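Spherulin-4 (Aspergillus clavatus, PDB 5C5G) is a glycoside hydrolase of the spherulin-4 family, related to the Sph3 required for galactosaminogalactan biosynthesis in Aspergillus fumigatus, and binds N-acetyl-D-galactosamine. Local coordinates at residues G5-F11 with R222-I228; V169-Y175 with C199-V205; V41-G45 with Y96-P100; V71-G75 with A109-I113. All coordinates share one frame. Residue numbers count along the deposited sequence, not the author numbering.

All four interactions belong to one closed eight-stranded parallel (beta/alpha) barrel. Interaction 1 joins the first strand to the last and so closes the ring. Interactions 2 and 4 each pair neighbouring strands of a beta-alpha-beta unit. Interaction 3 differs: it packs the end of strand 38-42 on helix 86-103 through apolar and aromatic side chains. Interactions 1 and 2 share the wall around Phe-11, Cys-199 and Val-201. Interactions 3 and 4 meet at Tyr-96, which touches Gly-75, Val-110 and Ile-113. All four are largely buried. Interactions 1 and 4 add charged pairs to their backbone bonds: a salt bridge in 1 and stacked arginines in 4. Interaction 2 carries Glu-172 of the N-acetyl-D-galactosamine site.

Interaction 1 (G5-F11 with R222-I228); sequences GPKSKVF and RQVADEI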
loop_
_atom_site.group_PDB
_atom_site.type_symbol
_atom_site.label_atom_id
_atom_site.label_comp_id
_atom_site.label_asym_id
_atom_site.label_seq_id
_atom_site.Cartn_x
_atom_site.Cartn_y
_atom_site.Cartn_z
ATOM N N GLY A 5 -17.721 11.815 3.345
ATOM C CA GLY A 5 -17.551 10.881 4.443
ATOM C C GLY A 5 -16.111 10.851 4.930
ATOM O O GLY A 5 -15.311 11.756 4.659
ATOM N N PRO A 6 -15.762 9.811 5.689
ATOM C CA PRO A 6 -14.427 9.774 6.293
ATOM C C PRO A 6 -13.310 9.867 5.247
ATOM O O PRO A 6 -13.409 9.276 4.180
ATOM C CB PRO A 6 -14.390 8.411 6.979
ATOM C CG PRO A 6 -15.801 7.968 7.100
ATOM C CD PRO A 6 -16.580 8.637 6.031
ATOM N N LYS A 7 -12.274 10.625 5.570
ATOM C CA LYS A 7 -11.100 10.705 4.734
ATOM C C LYS A 7 -10.338 9.383 4.745
ATOM O O LYS A 7 -10.292 8.663 5.759
ATOM C CB LYS A 7 -10.202 11.829 5.247
ATOM C CG LYS A 7 -9.181 12.319 4.241
ATOM C CD LYS A 7 -9.666 13.579 3.519
ATOM C CE LYS A 7 -8.584 14.153 2.605
ATOM N NZ LYS A 7 -7.653 15.110 3.285
ATOM N N SER A 8 -9.732 9.093 3.609
ATOM C CA SER A 8 -8.864 7.936 3.434
ATOM C C SER A 8 -7.527 8.380 2.876
ATOM O O SER A 8 -7.406 9.429 2.225
ATOM C CB SER A 8 -9.495 6.931 2.486
ATOM O OG SER A 8 -10.703 6.422 3.039
ATOM N N LYS A 9 -6.522 7.552 3.126
ATOM C CA LYS A 9 -5.221 7.684 2.499
ATOM C C LYS A 9 -5.271 7.125 1.094
ATOM O O LYS A 9 -5.957 6.138 0.837
ATOM C CB LYS A 9 -4.189 6.913 3.301
ATOM C CG LYS A 9 -4.081 7.365 4.747
ATOM C CD LYS A 9 -3.170 6.459 5.559
ATOM C CE LYS A 9 -3.107 6.873 7.029
ATOM N NZ LYS A 9 -4.453 6.949 7.664
ATOM N N VAL A 10 -4.503 7.737 0.204
ATOM C CA VAL A 10 -4.287 7.166 -1.114
ATOM C C VAL A 10 -3.197 6.098 -1.002
ATOM O O VAL A 10 -2.064 6.398 -0.613
ATOM C CB VAL A 10 -3.892 8.247 -2.139
ATOM C CG1 VAL A 10 -3.523 7.620 -3.463
ATOM C CG2 VAL A 10 -5.032 9.250 -2.319
ATOM N N PHE A 11 -3.560 4.860 -1.304
ATOM C CA PHE A 11 -2.619 3.744 -1.287
ATOM C C PHE A 11 -2.072 3.585 -2.695
ATOM O O PHE A 11 -2.846 3.546 -3.658
ATOM C CB PHE A 11 -3.350 2.492 -0.858
ATOM C CG PHE A 11 -2.479 1.305 -0.761
ATOM C CD1 PHE A 11 -1.614 1.144 0.305
ATOM C CD2 PHE A 11 -2.500 0.348 -1.737
ATOM C CE1 PHE A 11 -0.798 0.033 0.382
ATOM C CE2 PHE A 11 -1.687 -0.755 -1.664
ATOM C CZ PHE A 11 -0.838 -0.908 -0.610
ATOM N N ARG A 222 -14.582 4.896 0.772
ATOM C CA ARG A 222 -14.102 5.672 1.909
ATOM C C ARG A 222 -14.817 5.298 3.194
ATOM O O ARG A 222 -14.247 5.388 4.275
ATOM C CB ARG A 222 -14.217 7.184 1.627
ATOM C CG ARG A 222 -13.066 7.709 0.776
ATOM C CD ARG A 222 -13.232 9.129 0.328
ATOM N NE ARG A 222 -13.328 10.044 1.449
ATOM C CZ ARG A 222 -13.237 11.358 1.331
ATOM N NH1 ARG A 222 -13.005 11.925 0.149
ATOM N NH2 ARG A 222 -13.400 12.114 2.399
ATOM N N GLN A 223 -16.079 4.907 3.105
ATOM C CA GLN A 223 -16.799 4.571 4.310
ATOM C C GLN A 223 -16.198 3.375 5.034
ATOM O O GLN A 223 -16.284 3.296 6.264
ATOM C CB GLN A 223 -18.248 4.274 3.985
ATOM C CG GLN A 223 -19.133 4.139 5.210
ATOM C CD GLN A 223 -20.602 3.974 4.858
ATOM O OE1 GLN A 223 -20.947 3.409 3.819
ATOM N NE2 GLN A 223 -21.476 4.482 5.723
ATOM N N VAL A 224 -15.617 2.456 4.276
ATOM C CA VAL A 224 -15.231 1.152 4.810
ATOM C C VAL A 224 -13.733 0.892 4.846
ATOM O O VAL A 224 -13.314 -0.064 5.501
ATOM C CB VAL A 224 -15.938 -0.013 4.060
ATOM C CG1 VAL A 224 -17.425 0.046 4.292
ATOM C CG2 VAL A 224 -15.630 0.005 2.588
ATOM N N ALA A 225 -12.922 1.711 4.175
ATOM C CA ALA A 225 -11.483 1.464 4.101
ATOM C C ALA A 225 -10.711 2.767 4.214
ATOM O O ALA A 225 -10.971 3.719 3.470
ATOM C CB ALA A 225 -11.127 0.777 2.801
ATOM N N ASP A 226 -9.753 2.810 5.129
ATOM C CA ASP A 226 -8.980 4.023 5.378
ATOM C C ASP A 226 -7.823 4.200 4.407
ATOM O O ASP A 226 -7.190 5.249 4.429
ATOM C CB ASP A 226 -8.450 4.010 6.806
ATOM C CG ASP A 226 -7.853 5.333 7.236
ATOM O OD1 ASP A 226 -8.570 6.358 7.171
ATOM O OD2 ASP A 226 -6.675 5.339 7.679
ATOM N N GLU A 227 -7.540 3.209 3.560
ATOM C CA GLU A 227 -6.547 3.361 2.492
ATOM C C GLU A 227 -7.125 2.758 1.234
ATOM O O GLU A 227 -7.715 1.684 1.299
ATOM C CB GLU A 227 -5.199 2.713 2.837
ATOM C CG GLU A 227 -4.777 2.956 4.279
ATOM C CD GLU A 227 -3.289 2.987 4.526
ATOM O OE1 GLU A 227 -2.524 3.303 3.582
ATOM O OE2 GLU A 227 -2.892 2.719 5.671
ATOM N N ILE A 228 -6.992 3.453 0.103
ATOM C CA ILE A 228 -7.684 3.073 -1.121
ATOM C C ILE A 228 -6.808 3.317 -2.349
ATOM O O ILE A 228 -6.191 4.377 -2.469
ATOM C CB ILE A 228 -8.964 3.906 -1.298
ATOM C CG1 ILE A 228 -9.882 3.750 -0.085
ATOM C CG2 ILE A 228 -9.673 3.524 -2.588
ATOM C CD1 ILE A 228 -11.066 4.683 -0.094
#
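Arg-222 lays its side chain along the backbone of Gly-5, Pro-6 and Lys-7, next to the seam where the (beta/alpha) barrel closes. Its NE donates to Pro-6 O at 2.8 Å, and its NH2 donates to Gly-5 O at 3.0 Å. Helix 212-224 thus holds the chain that leads into the first strand. Ser-8 OG then bonds to Ala-225 O at 2.8 Å.

Beyond it the first and last strands run parallel, with Lys-9 opposite Glu-227 and Val-10 opposite Ile-228. Lys-9 N donates to Asp-226 O (2.7 Å), and Ile-228 N to Lys-9 O (3.0 Å). Phe-11 N continues the ladder to Ile-228 O (2.9 Å).

Glu-227 packs its CD 3.6 Å from Lys-9 CD, while its carboxylate bonds to Tyr-148, Ser-167 and Thr-39. Asp-226 OD1 pairs with Arg-195. Its other oxygen, OD2, receives Lys-9 NZ in a salt bridge of 2.7 Å.

Interaction 2 (V169-Y175 with C199-V205); sequences VVFEATY and CAVIHSV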
loop_
_atom_site.group_PDB
_atom_site.type_symbol
_atom_site.label_atom_id
_atom_site.label_comp_id
_atom_site.label_asym_id
_atom_site.label_seq_id
_atom_site.Cartn_x
_atom_site.Cartn_y
_atom_site.Cartn_z
ATOM N N VAL A 169 -4.743 -5.090 3.396
ATOM C CA VAL A 169 -5.444 -5.076 2.117
ATOM C C VAL A 169 -6.380 -6.265 2.060
ATOM O O VAL A 169 -5.975 -7.386 1.799
ATOM C CB VAL A 169 -4.454 -5.111 0.939
ATOM C CG1 VAL A 169 -5.211 -4.940 -0.362
ATOM C CG2 VAL A 169 -3.374 -4.027 1.076
ATOM N N VAL A 170 -7.657 -6.006 2.319
ATOM C CA VAL A 170 -8.658 -7.065 2.401
ATOM C C VAL A 170 -9.442 -7.248 1.120
ATOM O O VAL A 170 -10.233 -8.188 1.034
ATOM C CB VAL A 170 -9.640 -6.860 3.576
ATOM C CG1 VAL A 170 -8.903 -6.912 4.914
ATOM C CG2 VAL A 170 -10.449 -5.570 3.437
ATOM N N PHE A 171 -9.219 -6.384 0.134
ATOM C CA PHE A 171 -9.825 -6.520 -1.175
ATOM C C PHE A 171 -8.771 -6.090 -2.179
ATOM O O PHE A 171 -8.226 -4.989 -2.062
ATOM C CB PHE A 171 -11.091 -5.661 -1.316
ATOM C CG PHE A 171 -11.768 -5.877 -2.630
ATOM C CD1 PHE A 171 -11.382 -5.154 -3.740
ATOM C CD2 PHE A 171 -12.725 -6.874 -2.777
ATOM C CE1 PHE A 171 -11.952 -5.404 -4.971
ATOM C CE2 PHE A 171 -13.315 -7.111 -4.001
ATOM C CZ PHE A 171 -12.929 -6.387 -5.089
ATOM N N GLU A 172 -8.470 -6.956 -3.142
ATOM C CA GLU A 172 -7.516 -6.658 -4.200
ATOM C C GLU A 172 -7.992 -7.398 -5.442
ATOM O O GLU A 172 -7.637 -8.561 -5.648
ATOM C CB GLU A 172 -6.082 -7.080 -3.825
ATOM C CG GLU A 172 -5.062 -6.623 -4.872
ATOM C CD GLU A 172 -3.794 -7.429 -4.954
ATOM O OE1 GLU A 172 -3.482 -8.198 -4.030
ATOM O OE2 GLU A 172 -3.102 -7.290 -5.993
ATOM N N ALA A 173 -8.797 -6.745 -6.263
ATOM C CA ALA A 173 -9.434 -7.440 -7.361
ATOM C C ALA A 173 -10.051 -6.449 -8.312
ATOM O O ALA A 173 -9.950 -5.240 -8.135
ATOM C CB ALA A 173 -10.488 -8.405 -6.826
ATOM N N THR A 174 -10.701 -6.963 -9.344
ATOM C CA THR A 174 -11.341 -6.104 -10.319
ATOM C C THR A 174 -12.598 -5.446 -9.754
ATOM O O THR A 174 -13.230 -5.925 -8.818
ATOM C CB THR A 174 -11.790 -6.892 -11.565
ATOM O OG1 THR A 174 -12.783 -7.835 -11.163
ATOM C CG2 THR A 174 -10.621 -7.599 -12.233
ATOM N N TYR A 175 -12.986 -4.368 -10.406
ATOM C CA TYR A 175 -14.263 -3.734 -10.137
ATOM C C TYR A 175 -15.425 -4.721 -10.305
ATOM O O TYR A 175 -16.379 -4.708 -9.517
ATOM C CB TYR A 175 -14.425 -2.538 -11.072
ATOM C CG TYR A 175 -15.741 -1.824 -10.934
ATOM C CD1 TYR A 175 -15.946 -0.898 -9.930
ATOM C CD2 TYR A 175 -16.786 -2.069 -11.813
ATOM C CE1 TYR A 175 -17.151 -0.244 -9.796
ATOM C CE2 TYR A 175 -17.995 -1.410 -11.695
ATOM C CZ TYR A 175 -18.172 -0.507 -10.677
ATOM O OH TYR A 175 -19.383 0.129 -10.585
ATOM N N CYS A 199 -7.574 -1.689 3.944
ATOM C CA CYS A 199 -7.244 -1.101 2.656
ATOM C C CYS A 199 -7.986 -1.842 1.563
ATOM O O CYS A 199 -8.192 -3.059 1.637
ATOM C CB CYS A 199 -5.737 -1.185 2.412
ATOM S SG CYS A 199 -5.163 -0.637 0.820
ATOM N N ALA A 200 -8.365 -1.102 0.531
ATOM C CA ALA A 200 -9.049 -1.640 -0.635
ATOM C C ALA A 200 -8.301 -1.246 -1.893
ATOM O O ALA A 200 -7.999 -0.068 -2.094
ATOM C CB ALA A 200 -10.463 -1.131 -0.717
ATOM N N VAL A 201 -8.068 -2.236 -2.748
ATOM C CA VAL A 201 -7.431 -2.054 -4.037
ATOM C C VAL A 201 -8.395 -2.557 -5.111
ATOM O O VAL A 201 -8.704 -3.756 -5.167
ATOM C CB VAL A 201 -6.117 -2.835 -4.103
ATOM C CG1 VAL A 201 -5.540 -2.818 -5.513
ATOM C CG2 VAL A 201 -5.101 -2.252 -3.137
ATOM N N ILE A 202 -8.852 -1.645 -5.955
ATOM C CA ILE A 202 -9.815 -1.967 -6.998
ATOM C C ILE A 202 -9.224 -1.539 -8.324
ATOM O O ILE A 202 -9.054 -0.353 -8.571
ATOM C CB ILE A 202 -11.162 -1.256 -6.790
ATOM C CG1 ILE A 202 -11.714 -1.527 -5.388
ATOM C CG2 ILE A 202 -12.173 -1.698 -7.843
ATOM C CD1 ILE A 202 -12.887 -0.622 -5.018
ATOM N N HIS A 203 -8.925 -2.504 -9.180
ATOM C CA HIS A 203 -8.397 -2.213 -10.500
ATOM C C HIS A 203 -9.421 -2.589 -11.560
ATOM O O HIS A 203 -10.515 -3.064 -11.242
ATOM C CB HIS A 203 -7.052 -2.905 -10.710
ATOM C CG HIS A 203 -7.067 -4.382 -10.487
ATOM N ND1 HIS A 203 -7.707 -5.266 -11.327
ATOM C CD2 HIS A 203 -6.484 -5.130 -9.522
ATOM C CE1 HIS A 203 -7.523 -6.497 -10.881
ATOM N NE2 HIS A 203 -6.783 -6.441 -9.787
ATOM N N SER A 204 -9.083 -2.356 -12.822
ATOM C CA SER A 204 -9.932 -2.770 -13.932
ATOM C C SER A 204 -11.300 -2.108 -13.856
ATOM O O SER A 204 -12.307 -2.681 -14.294
ATOM C CB SER A 204 -10.061 -4.299 -13.968
ATOM O OG SER A 204 -8.766 -4.904 -13.885
ATOM N N VAL A 205 -11.351 -0.889 -13.347
ATOM C CA VAL A 205 -12.614 -0.152 -13.347
ATOM C C VAL A 205 -12.947 0.271 -14.784
ATOM O O VAL A 205 -12.103 0.846 -15.472
ATOM C CB VAL A 205 -12.521 1.083 -12.458
ATOM C CG1 VAL A 205 -13.845 1.821 -12.439
ATOM C CG2 VAL A 205 -12.135 0.692 -11.042
HETATM O O HOH W 1 -6.178 -8.790 -8.297
#
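Strands 167-172 and 198-203 are neighbours in the barrel and run parallel, with segment axes 4.7 Å apart and 11° between their directions. Five backbone hydrogen bonds join the segments. Val-170 N donates to Cys-199 O (3.1 Å), and Val-201 N to Phe-171 O (2.8 Å). Ala-173 N donates to Val-201 O (3.2 Å), and His-203 N to Ala-173 O (3.1 Å). Tyr-175 N closes the series on His-203 O (2.9 Å).

The ladder has one gap. Phe-171 N lies 3.8 Å from Cys-199 O and has no partner, because the chain departs from extended geometry at Val-170 (psi -5°).

Glu-172, an N-acetyl-D-galactosamine-binding residue with no sugar bound here, sends its carboxylate to Tyr-238 OH and Asn-152 ND2. Its carbonyl O accepts from a water at 3.0 Å, and this water also bonds His-203 NE2 at 2.8 Å. His-203 ND1 bonds Ser-204 OG at 2.8 Å. Both ring nitrogens are therefore satisfied. Thr-174 OG1 accepts from Thr-177 N as the N-cap of helix 175-180.

Val-169 CG1 meets Val-201 CG2 at 3.9 Å, beside Phe-11 of strand 9-13. Phe-171 and Ile-202 lie on the other face of the sheet. There Phe-171 packs edge-to-face on Phe-178 of helix 175-180, while Ile-202 touches Val-221 of helix 212-224.

Interaction 3 (V41-G45 with Y96-P100); sequences VINPG and YAAWP
In this (beta/alpha) barrel, strand 38-42 ends against helix 86-103, and the contact rests on Tyr-96, Ile-42 and Trp-99. Val-41 and Ile-42 are extended (Ile-42 phi/psi -110/153). Asn-43 keeps phi/psi -156/81, and Pro-44 then turns the chain at -60/-38. Residues 96-100 are helical, with Trp-99 N bonded to Tyr-96 O at 3.1 Å, and the helix kinks at Pro-100, whose N makes no bond to the preceding turn. The backbones stay well apart: the nearest CA pair, Asn-43 and Tyr-96, is 10.4 Å apart. Long side chains fill the space between them.

Tyr-96 (chi1 -75°, m; chi2 -65°) and Trp-99 (chi1 -84°, m; chi2 1°) sit three residues apart in the helix. Both direct their CA-to-CB bonds toward the strand end. Ile-42 takes the p rotamer at both chi1 and chi2 (56°, 88°). This brings its CD1 to 3.8 Å from Tyr-96 CE1 and 3.7 Å from Trp-99 CH2, at the indole edge. Pro-44 adds its ring, with CG 4.1 Å from Trp-99 CH2, also at the edge.

This is apolar packing between the barrel's strands and its surrounding helices. Nearby, Asn-43 touches Tyr-15 and Tyr-76, both residues of the N-acetyl-D-galactosamine site, and bonds Gly-47 N through OD1. The hydroxyl of Tyr-96 hydrogen-bonds to Tyr-76 O, and Pro-44 CD packs 3.6 Å from that same Tyr-96 OH.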
loop_
_atom_site.group_PDB
_atom_site.type_symbol
_atom_site.label_atom_id
_atom_site.label_comp_id
_atom_site.label_asym_id
_atom_site.label_seq_id
_atom_site.Cartn_x
_atom_site.Cartn_y
_atom_site.Cartn_z
ATOM N N VAL A 41 4.042 2.096 -1.775
ATOM C CA VAL A 41 4.863 0.898 -1.686
ATOM C C VAL A 41 5.854 0.898 -2.829
ATOM O O VAL A 41 5.462 0.980 -3.999
ATOM C CB VAL A 41 4.020 -0.370 -1.787
ATOM C CG1 VAL A 41 4.891 -1.590 -1.627
ATOM C CG2 VAL A 41 2.901 -0.351 -0.742
ATOM N N ILE A 42 7.122 0.789 -2.508
ATOM C CA ILE A 42 8.130 0.645 -3.554
ATOM C C ILE A 42 8.695 -0.771 -3.495
ATOM O O ILE A 42 8.702 -1.448 -2.450
ATOM C CB ILE A 42 9.186 1.739 -3.505
ATOM C CG1 ILE A 42 9.816 1.765 -2.145
ATOM C CG2 ILE A 42 8.564 3.138 -3.819
ATOM C CD1 ILE A 42 10.998 0.854 -1.969
ATOM N N ASN A 43 9.155 -1.223 -4.643
ATOM C CA ASN A 43 9.368 -2.637 -4.873
ATOM C C ASN A 43 10.402 -2.829 -5.973
ATOM O O ASN A 43 10.057 -3.076 -7.117
ATOM C CB ASN A 43 8.023 -3.255 -5.250
ATOM C CG ASN A 43 8.088 -4.726 -5.459
ATOM O OD1 ASN A 43 9.084 -5.375 -5.131
ATOM N ND2 ASN A 43 7.021 -5.285 -6.008
ATOM N N PRO A 44 11.681 -2.732 -5.621
ATOM C CA PRO A 44 12.703 -2.860 -6.662
ATOM C C PRO A 44 12.694 -4.195 -7.410
ATOM O O PRO A 44 12.911 -4.198 -8.617
ATOM C CB PRO A 44 14.000 -2.647 -5.886
ATOM C CG PRO A 44 13.594 -1.733 -4.755
ATOM C CD PRO A 44 12.234 -2.226 -4.356
ATOM N N GLY A 45 12.433 -5.301 -6.730
ATOM C CA GLY A 45 12.468 -6.610 -7.369
ATOM C C GLY A 45 11.833 -7.672 -6.484
ATOM O O GLY A 45 12.511 -8.577 -6.008
ATOM N N TYR A 96 16.090 -2.924 3.574
ATOM C CA TYR A 96 15.438 -1.616 3.480
ATOM C C TYR A 96 15.845 -0.713 4.636
ATOM O O TYR A 96 16.110 0.485 4.445
ATOM C CB TYR A 96 13.921 -1.751 3.510
ATOM C CG TYR A 96 13.246 -2.267 2.254
ATOM C CD1 TYR A 96 13.261 -1.553 1.063
ATOM C CD2 TYR A 96 12.572 -3.478 2.276
ATOM C CE1 TYR A 96 12.623 -2.021 -0.060
ATOM C CE2 TYR A 96 11.933 -3.960 1.169
ATOM C CZ TYR A 96 11.950 -3.226 -0.011
ATOM O OH TYR A 96 11.331 -3.659 -1.152
ATOM N N ALA A 97 15.864 -1.257 5.846
ATOM C CA ALA A 97 16.155 -0.439 7.006
ATOM C C ALA A 97 17.540 0.188 6.938
ATOM O O ALA A 97 17.738 1.284 7.436
ATOM C CB ALA A 97 16.037 -1.258 8.267
ATOM N N ALA A 98 18.493 -0.529 6.339
ATOM C CA ALA A 98 19.869 -0.061 6.277
ATOM C C ALA A 98 20.111 0.884 5.122
ATOM O O ALA A 98 21.192 1.452 5.034
ATOM C CB ALA A 98 20.836 -1.237 6.211
ATOM N N TRP A 99 19.128 1.078 4.245
ATOM C CA TRP A 99 19.304 1.971 3.104
ATOM C C TRP A 99 19.915 3.348 3.435
ATOM O O TRP A 99 20.850 3.769 2.764
ATOM C CB TRP A 99 17.982 2.151 2.349
ATOM C CG TRP A 99 17.662 1.083 1.346
ATOM C CD1 TRP A 99 18.390 -0.022 1.044
ATOM C CD2 TRP A 99 16.519 1.057 0.484
ATOM N NE1 TRP A 99 17.778 -0.742 0.036
ATOM C CE2 TRP A 99 16.624 -0.093 -0.322
ATOM C CE3 TRP A 99 15.417 1.905 0.314
ATOM C CZ2 TRP A 99 15.673 -0.412 -1.300
ATOM C CZ3 TRP A 99 14.480 1.589 -0.650
ATOM C CH2 TRP A 99 14.619 0.443 -1.447
ATOM N N PRO A 100 19.388 4.068 4.439
ATOM C CA PRO A 100 19.916 5.424 4.659
ATOM C C PRO A 100 21.348 5.410 5.167
ATOM O O PRO A 100 22.124 6.300 4.807
ATOM C CB PRO A 100 18.958 6.020 5.699
ATOM C CG PRO A 100 18.236 4.859 6.275
ATOM C CD PRO A 100 18.158 3.826 5.206
#

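Interaction 4 (V71-G75 with A109-I113); sequences VRLLG and AVRGI
Two backbone hydrogen bonds set the register. Arg-111 N donates to Leu-73 O at 2.8 Å, and Gly-75 N to Gly-112 O at 3.0 Å. They join strands 71-78 and 112-116 of a beta-alpha-beta unit in the (beta/alpha) barrel. Residues 71-75 are extended. The other chain approaches obliquely, its end-to-end direction 68° away, and becomes parallel where Gly-75 faces Ile-113 (CA-CA 4.7 Å). Arg-111 bends it at phi/psi -113/19, and Gly-112 follows at 161/-172. A CB on Gly-112 would clash with Leu-74 CD2.

The guanidinium groups of Arg-72 (chi1 and chi2 m, chi3 t) and Arg-111 (chi1 m, chi2 t, chi3 p) stack flat. Their centres are 3.4 Å apart and their planes 15° apart. Arg-72 NH2 also donates to Val-71 O (2.9 Å) and to Glu-69 O. A water lies 2.9 Å from Val-71 O and accepts a weak bond from Arg-111 NH2 at 3.2 Å.

Leu-73 (mt) packs its CB 4.0 Å from CG1 of Val-110 (m). Ile-113 (mm) and Val-110 reach Tyr-96 of helix 86-103.

Asp-146 forms salt bridges with both arginines, so its carboxylate offsets the repulsion of two stacked like charges.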
loop_
_atom_site.group_PDB
_atom_site.type_symbol
_atom_site.label_atom_id
_atom_site.label_comp_id
_atom_site.label_asym_id
_atom_site.label_seq_id
_atom_site.Cartn_x
_atom_site.Cartn_y
_atom_site.Cartn_z
ATOM N N VAL A 71 3.882 11.851 2.387
ATOM C CA VAL A 71 4.175 10.544 1.820
ATOM C C VAL A 71 4.741 9.635 2.895
ATOM O O VAL A 71 5.611 10.044 3.674
ATOM C CB VAL A 71 5.233 10.670 0.703
ATOM C CG1 VAL A 71 5.810 9.304 0.280
ATOM C CG2 VAL A 71 4.639 11.401 -0.492
ATOM N N ARG A 72 4.268 8.402 2.909
ATOM C CA ARG A 72 4.863 7.351 3.728
ATOM C C ARG A 72 5.253 6.208 2.828
ATOM O O ARG A 72 4.395 5.459 2.343
ATOM C CB ARG A 72 3.876 6.868 4.787
ATOM C CG ARG A 72 3.540 7.907 5.845
ATOM C CD ARG A 72 4.766 8.307 6.674
ATOM N NE ARG A 72 4.435 9.323 7.677
ATOM C CZ ARG A 72 4.472 10.633 7.458
ATOM N NH1 ARG A 72 4.145 11.477 8.430
ATOM N NH2 ARG A 72 4.840 11.107 6.273
ATOM N N LEU A 73 6.551 6.089 2.571
ATOM C CA LEU A 73 7.079 5.017 1.759
ATOM C C LEU A 73 7.174 3.743 2.576
ATOM O O LEU A 73 7.572 3.755 3.733
ATOM C CB LEU A 73 8.481 5.346 1.262
ATOM C CG LEU A 73 8.567 6.495 0.279
ATOM C CD1 LEU A 73 10.007 6.833 -0.004
ATOM C CD2 LEU A 73 7.878 6.196 -1.018
ATOM N N LEU A 74 6.841 2.636 1.926
ATOM C CA LEU A 74 6.983 1.304 2.512
ATOM C C LEU A 74 7.795 0.436 1.577
ATOM O O LEU A 74 7.633 0.497 0.356
ATOM C CB LEU A 74 5.618 0.634 2.699
ATOM C CG LEU A 74 4.550 1.405 3.481
ATOM C CD1 LEU A 74 3.273 0.583 3.529
ATOM C CD2 LEU A 74 4.976 1.732 4.878
ATOM N N GLY A 75 8.620 -0.420 2.154
ATOM C CA GLY A 75 9.344 -1.405 1.362
ATOM C C GLY A 75 8.546 -2.691 1.183
ATOM O O GLY A 75 8.080 -3.263 2.173
ATOM N N ALA A 109 15.221 6.021 2.113
ATOM C CA ALA A 109 14.692 5.317 3.266
ATOM C C ALA A 109 13.218 5.064 3.082
ATOM O O ALA A 109 12.533 5.799 2.356
ATOM C CB ALA A 109 14.903 6.132 4.530
ATOM N N VAL A 110 12.722 4.077 3.816
ATOM C CA VAL A 110 11.287 3.831 3.930
ATOM C C VAL A 110 10.886 3.950 5.393
ATOM O O VAL A 110 11.742 3.946 6.285
ATOM C CB VAL A 110 10.893 2.471 3.319
ATOM C CG1 VAL A 110 11.221 2.438 1.818
ATOM C CG2 VAL A 110 11.571 1.333 4.034
ATOM N N ARG A 111 9.583 4.068 5.618
ATOM C CA ARG A 111 9.016 4.280 6.939
ATOM C C ARG A 111 8.193 3.086 7.422
ATOM O O ARG A 111 7.408 3.211 8.364
ATOM C CB ARG A 111 8.167 5.557 6.929
ATOM C CG ARG A 111 9.010 6.802 6.666
ATOM C CD ARG A 111 8.195 8.030 6.318
ATOM N NE ARG A 111 7.685 8.686 7.511
ATOM C CZ ARG A 111 7.792 9.987 7.782
ATOM N NH1 ARG A 111 7.278 10.451 8.909
ATOM N NH2 ARG A 111 8.388 10.832 6.942
ATOM N N GLY A 112 8.428 1.937 6.810
ATOM C CA GLY A 112 7.727 0.734 7.170
ATOM C C GLY A 112 7.831 -0.282 6.064
ATOM O O GLY A 112 8.570 -0.102 5.095
ATOM N N ILE A 113 7.082 -1.365 6.230
ATOM C CA ILE A 113 7.141 -2.522 5.363
ATOM C C ILE A 113 5.739 -2.947 4.964
ATOM O O ILE A 113 4.807 -2.969 5.785
ATOM C CB ILE A 113 7.850 -3.702 6.067
ATOM C CG1 ILE A 113 9.303 -3.326 6.430
ATOM C CG2 ILE A 113 7.813 -4.959 5.228
ATOM C CD1 ILE A 113 10.242 -3.064 5.265
HETATM O O HOH W 2 8.308 10.994 3.760
#